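Local coordinates for protein N-acetylmuramoyl-l-alanine amidase (Bartonella henselae, PDB 3NE8) that probably cleaves the amide bond between N-acetylmuramic acid and L-alanine in peptidoglycan, using a zinc ion, to remodel the cell wall, at residues I26-K29 and D30-A34; L194-K197 and E198-K201. All coordinates share one frame; numbering follows the deposited sequence.

Interaction 1 of 2, residues I26-K29 and D30-A34. With ZN (zinc ion), chain B.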
ATOM      1  N   ILE A  26      19.670  13.406  29.072  1.00 13.09           N
ATOM      2  CA  ILE A  26      19.637  13.365  27.617  1.00 13.34           C
ATOM      3  C   ILE A  26      18.413  14.118  27.072  1.00 12.45           C
ATOM      4  O   ILE A  26      17.306  14.003  27.616  1.00 14.23           O
ATOM      5  CB  ILE A  26      19.678  11.910  27.103  1.00 13.54           C
ATOM      6  CG1 ILE A  26      19.909  11.876  25.589  1.00 14.53           C
ATOM      7  CG2 ILE A  26      18.408  11.158  27.501  1.00 14.59           C
ATOM      8  CD1 ILE A  26      20.299  10.503  25.082  1.00 22.54           C
ATOM      9  N   LEU A  27      18.615  14.880  25.998  1.00 11.84           N
ATOM     10  CA  LEU A  27      17.553  15.701  25.416  1.00 11.60           C
ATOM     11  C   LEU A  27      17.030  15.135  24.109  1.00 10.14           C
ATOM     12  O   LEU A  27      17.803  14.713  23.240  1.00 10.61           O
ATOM     13  CB  LEU A  27      18.060  17.119  25.143  1.00 12.36           C
ATOM     14  CG  LEU A  27      18.420  17.980  26.353  1.00 13.61           C
ATOM     15  CD1 LEU A  27      18.924  19.339  25.891  1.00 15.75           C
ATOM     16  CD2 LEU A  27      17.203  18.138  27.243  1.00 16.32           C
ATOM     17  N   GLU A  28      15.711  15.175  23.962  1.00  9.95           N
ATOM     18  CA  GLU A  28      15.067  14.741  22.738  1.00  9.26           C
ATOM     19  C   GLU A  28      15.699  15.378  21.499  1.00  9.54           C
ATOM     20  O   GLU A  28      15.956  14.682  20.517  1.00  9.40           O
ATOM     21  CB  GLU A  28      13.570  15.044  22.794  1.00  9.53           C
ATOM     22  CG  GLU A  28      12.822  14.588  21.563  1.00  9.66           C
ATOM     23  CD  GLU A  28      11.353  14.907  21.622  1.00 10.54           C
ATOM     24  OE1 GLU A  28      10.912  15.601  22.565  1.00 11.43           O
ATOM     25  OE2 GLU A  28      10.642  14.471  20.693  1.00  9.96           O
ATOM     26  N   LYS A  29      15.980  16.679  21.538  1.00  8.98           N
ATOM     27  CA  LYS A  29      16.504  17.335  20.343  1.00  9.38           C
ATOM     28  C   LYS A  29      17.828  16.731  19.893  1.00  8.98           C
ATOM     29  O   LYS A  29      18.149  16.759  18.702  1.00  9.72           O
ATOM     30  CB  LYS A  29      16.654  18.849  20.549  1.00  9.66           C
ATOM     31  CG  LYS A  29      17.734  19.270  21.539  1.00 10.21           C
ATOM     32  CD  LYS A  29      18.069  20.745  21.375  1.00 10.79           C
ATOM     33  CE  LYS A  29      19.087  21.220  22.401  1.00 12.03           C
ATOM     34  NZ  LYS A  29      19.498  22.631  22.113  1.00 11.98           N
ATOM     35  N   ASP A  30      18.605  16.210  20.835  1.00  9.45           N
ATOM     36  CA  ASP A  30      19.876  15.589  20.475  1.00  9.48           C
ATOM     37  C   ASP A  30      19.701  14.157  19.981  1.00  9.48           C
ATOM     38  O   ASP A  30      20.371  13.727  19.045  1.00 10.14           O
ATOM     39  CB  ASP A  30      20.860  15.643  21.646  1.00 11.48           C
ATOM     40  CG  ASP A  30      21.233  17.075  22.039  1.00 13.47           C
ATOM     41  OD1 ASP A  30      21.341  17.939  21.148  1.00 15.27           O
ATOM     42  OD2 ASP A  30      21.406  17.328  23.249  1.00 18.21           O
ATOM     43  N   VAL A  31      18.790  13.423  20.606  1.00  9.38           N
ATOM     44  CA  VAL A  31      18.482  12.067  20.185  1.00  9.52           C
ATOM     45  C   VAL A  31      17.905  12.060  18.769  1.00  8.74           C
ATOM     46  O   VAL A  31      18.258  11.206  17.952  1.00  9.30           O
ATOM     47  CB  VAL A  31      17.461  11.403  21.152  1.00 10.51           C
ATOM     48  CG1 VAL A  31      16.933  10.080  20.584  1.00 14.65           C
ATOM     49  CG2 VAL A  31      18.078  11.199  22.525  1.00 15.61           C
ATOM     50  N   THR A  32      16.996  12.982  18.484  1.00  8.24           N
ATOM     51  CA  THR A  32      16.351  12.950  17.176  1.00  8.54           C
ATOM     52  C   THR A  32      17.346  13.291  16.051  1.00  7.97           C
ATOM     53  O   THR A  32      17.279  12.698  14.976  1.00  8.63           O
ATOM     54  CB  THR A  32      15.150  13.897  17.098  1.00  8.00           C
ATOM     55  OG1 THR A  32      15.611  15.246  17.279  1.00  8.83           O
ATOM     56  CG2 THR A  32      14.085  13.536  18.142  1.00 10.45           C
ATOM     57  N   LEU A  33      18.250  14.249  16.293  1.00  7.79           N
ATOM     58  CA  LEU A  33      19.277  14.593  15.310  1.00  8.87           C
ATOM     59  C   LEU A  33      20.212  13.404  15.098  1.00  8.87           C
ATOM     60  O   LEU A  33      20.541  13.067  13.956  1.00  9.34           O
ATOM     61  CB  LEU A  33      20.042  15.849  15.736  1.00  9.38           C
ATOM     62  CG  LEU A  33      21.131  16.356  14.788  1.00  8.81           C
ATOM     63  CD1 LEU A  33      20.558  16.687  13.416  1.00 10.72           C
ATOM     64  CD2 LEU A  33      21.817  17.575  15.380  1.00 11.14           C
ATOM     65  N   ALA A  34      20.621  12.751  16.188  1.00  8.58           N
ATOM     66  CA  ALA A  34      21.515  11.601  16.072  1.00  8.94           C
ATOM     67  C   ALA A  34      20.824  10.480  15.302  1.00  8.90           C
ATOM     68  O   ALA A  34      21.428   9.787  14.482  1.00  9.10           O
ATOM     69  CB  ALA A  34      21.956  11.113  17.454  1.00  9.87           C
TER
HETATM   70 ZN    ZN B   1       8.795  15.526  20.077  0.71  8.97          ZN
HETATM   71  O   HOH W   1      21.346  15.518  25.214  1.00 16.08           O

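Interaction 2 of 2, residues L194-K197 and E198-K201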
ATOM      1  N   LEU A 194      10.818   9.183  26.057  1.00 11.55           N
ATOM      2  CA  LEU A 194      11.740   9.555  27.123  1.00 13.20           C
ATOM      3  C   LEU A 194      11.080   9.607  28.504  1.00 14.18           C
ATOM      4  O   LEU A 194      11.771   9.718  29.517  1.00 15.12           O
ATOM      5  CB  LEU A 194      12.442  10.872  26.792  1.00 13.88           C
ATOM      6  CG  LEU A 194      13.637  10.699  25.852  1.00 13.04           C
ATOM      7  CD1 LEU A 194      14.183  12.034  25.379  1.00 13.47           C
ATOM      8  CD2 LEU A 194      14.742   9.899  26.531  1.00 16.21           C
ATOM      9  N   SER A 195       9.752   9.513  28.550  1.00 15.57           N
ATOM     10  CA  SER A 195       9.022   9.419  29.812  1.00 15.27           C
ATOM     11  C   SER A 195       9.133   8.032  30.436  1.00 16.07           C
ATOM     12  O   SER A 195       8.780   7.844  31.599  1.00 18.35           O
ATOM     13  CB  SER A 195       7.549   9.797  29.618  1.00 15.72           C
ATOM     14  OG  SER A 195       7.045   9.292  28.390  1.00 15.68           O
ATOM     15  N   ASN A 196       9.605   7.061  29.661  1.00 14.81           N
ATOM     16  CA  ASN A 196       9.766   5.694  30.145  1.00 14.76           C
ATOM     17  C   ASN A 196      11.239   5.345  30.311  1.00 14.08           C
ATOM     18  O   ASN A 196      12.041   5.552  29.400  1.00 14.88           O
ATOM     19  CB  ASN A 196       9.106   4.714  29.176  1.00 16.54           C
ATOM     20  CG  ASN A 196       9.269   3.283  29.614  1.00 16.36           C
ATOM     21  OD1 ASN A 196      10.257   2.627  29.284  1.00 17.47           O
ATOM     22  ND2 ASN A 196       8.305   2.791  30.391  1.00 16.50           N
ATOM     23  N   LYS A 197      11.593   4.817  31.480  1.00 16.64           N
ATOM     24  CA  LYS A 197      12.993   4.599  31.831  1.00 18.35           C
ATOM     25  C   LYS A 197      13.670   3.549  30.972  1.00 16.88           C
ATOM     26  O   LYS A 197      14.864   3.656  30.686  1.00 17.36           O
ATOM     27  CB  LYS A 197      13.110   4.195  33.300  1.00 20.76           C
ATOM     28  CG  LYS A 197      12.582   5.240  34.243  1.00 22.59           C
ATOM     29  CD  LYS A 197      13.581   6.365  34.402  1.00 22.61           C
ATOM     30  CE  LYS A 197      12.994   7.514  35.195  1.00 27.55           C
ATOM     31  NZ  LYS A 197      11.995   8.258  34.378  1.00 27.23           N
ATOM     32  N   GLU A 198      12.920   2.524  30.579  1.00 16.55           N
ATOM     33  CA  GLU A 198      13.466   1.479  29.731  1.00 16.88           C
ATOM     34  C   GLU A 198      13.710   2.000  28.317  1.00 15.53           C
ATOM     35  O   GLU A 198      14.749   1.720  27.712  1.00 16.82           O
ATOM     36  CB  GLU A 198      12.553   0.251  29.719  1.00 18.07           C
ATOM     37  CG  GLU A 198      12.484  -0.465  31.058  1.00 28.20           C
ATOM     38  CD  GLU A 198      13.846  -0.928  31.534  1.00 38.32           C
ATOM     39  OE1 GLU A 198      14.656  -1.385  30.697  1.00 39.18           O
ATOM     40  OE2 GLU A 198      14.104  -0.841  32.752  1.00 41.70           O
ATOM     41  N   ASP A 199      12.760   2.762  27.778  1.00 15.92           N
ATOM     42  CA  ASP A 199      12.984   3.382  26.474  1.00 13.84           C
ATOM     43  C   ASP A 199      14.193   4.315  26.509  1.00 12.96           C
ATOM     44  O   ASP A 199      14.959   4.369  25.549  1.00 14.32           O
ATOM     45  CB  ASP A 199      11.743   4.136  25.981  1.00 13.97           C
ATOM     46  CG  ASP A 199      10.739   3.228  25.290  1.00 13.96           C
ATOM     47  OD1 ASP A 199      10.878   1.984  25.376  1.00 18.11           O
ATOM     48  OD2 ASP A 199       9.798   3.754  24.667  1.00 13.89           O
ATOM     49  N   GLU A 200      14.365   5.064  27.595  1.00 13.42           N
ATOM     50  CA  GLU A 200      15.516   5.948  27.696  1.00 13.14           C
ATOM     51  C   GLU A 200      16.820   5.162  27.531  1.00 15.59           C
ATOM     52  O   GLU A 200      17.748   5.628  26.867  1.00 14.94           O
ATOM     53  CB  GLU A 200      15.505   6.735  29.007  1.00 13.98           C
ATOM     54  CG  GLU A 200      16.671   7.714  29.108  1.00 14.36           C
ATOM     55  CD  GLU A 200      16.598   8.608  30.318  1.00 15.11           C
ATOM     56  OE1 GLU A 200      15.555   8.632  30.997  1.00 19.16           O
ATOM     57  OE2 GLU A 200      17.597   9.306  30.591  1.00 16.63           O
ATOM     58  N   LYS A 201      16.890   3.967  28.114  1.00 15.97           N
ATOM     59  CA  LYS A 201      18.094   3.137  27.988  1.00 17.32           C
ATOM     60  C   LYS A 201      18.346   2.679  26.551  1.00 16.68           C
ATOM     61  O   LYS A 201      19.495   2.613  26.113  1.00 20.26           O
ATOM     62  CB  LYS A 201      18.046   1.933  28.933  1.00 20.50           C
ATOM     63  CG  LYS A 201      18.291   2.287  30.388  1.00 24.63           C
ATOM     64  CD  LYS A 201      18.276   1.046  31.271  1.00 32.58           C
ATOM     65  CE  LYS A 201      18.665   1.387  32.701  1.00 43.40           C
ATOM     66  NZ  LYS A 201      18.731   0.180  33.577  1.00 50.97           N
TER
HETATM   67  O   HOH W   2      12.977   8.148  31.522  1.00 19.01           O

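Interaction 1 of 2, residues I26-K29 and D30-A34
Leu27 O is gripped by two backbone amides of the next turn. Val31 N reaches it at 3.1 Å. Asp30 N is closer to Leu27 O, at 2.9 Å, but sits well above the carbonyl plane and makes a more bent bond, 133° at the hydrogen. Leu27 is the N-cap residue of helix 28-45, and its carbonyl opens the helix. A water bridges Leu27 N, from which it accepts, and Asp30 OD2, to which it donates (2.7 Å). The next rung is Thr32 N to Glu28 O, 2.8 Å. Leu33 N to Lys29 O is a weak bond.

This first turn carries a zinc ligand of the amidase fold, on the helix that links parallel strands 5-11 and 49-53. Glu28 CG lies anti to the backbone N (chi1 -179°) and the rest of the chain is extended, which carries the carboxylate out to the metal. Glu28 OE2 binds zinc at 2.2 Å. His13, His82, Asp84 and Glu115 also bind the metal, while Glu28 OE1 accepts from Ala20 N and Glu28 OE2 from Ala83 N, so the carboxylate is held against rotation. Thr32 CG2 packs against Glu28 CG, 3.8 Å away, while Thr32 OG1 bonds to Gly12 O. Lys29 runs beside Asp30, but its NZ makes a salt bridge with Asp58 and a hydrogen bond to Gly15 O. Near the start of the helix, Ile26 CD1 presses on Val31 CG2 at 3.5 Å, a tight fit in which the two side chains cross at about a right angle.

Interaction 2 of 2, residues L194-K197 and E198-K201
Two flat groups carry this contact, the amide of Asn196 and the carboxylate of Glu200. Asn196 presents OD1 to the first turn of helix 197-203, and its ND2 gives a bond to His89 O. Glu200 is fixed by Thr24 OG1 at OE2 and by Val23 N at OE1. A water also donates to Glu200 OE1 (2.7 Å) and to Leu194 O, and accepts from Lys197 NZ.

Asp199 N donates to Asn196 OD1 at 2.9 Å, in the amide plane and on a lone pair, with 163° at the hydrogen. Two torsions of Asn196, chi1 at 179° and chi2 at -88°, set OD1 facing the helix start. This is an N-cap, and the backbone of Asn196 continues it: Glu200 N bonds to Asn196 O at 3.0 Å.

Leu194 CD2 meets the aliphatic part of Glu200 at CG, 3.9 Å away, and the two side chains cross at about a right angle. Asp199 turns its carboxylate to Arg92, in a salt bridge, and to the amides of Tyr193 and Gly93. Lys197 NZ and Glu200 OE1 are 4.9 Å apart and share the water; any direct attraction between their charges is probably modest.

Interaction 1 comes first in the sequence, interaction 2 near its end. Their centres lie about 13 Å apart. Each forms the start of a helix. Helix 28-45 joins strands 5-11 and 49-53 of the mixed sheet, while helix 197-203 follows strand 186-190 of the same sheet. The contacts touch directly. Ile26 CG2 packs near Glu200 OE2 and Leu194 CD2, and Leu194 CD1 lies against Glu28 N. The loop after strand 186-190 thus backs the turn that presents a zinc ligand, and the nearest side-chain atom of Leu194 is about 8 Å from the zinc.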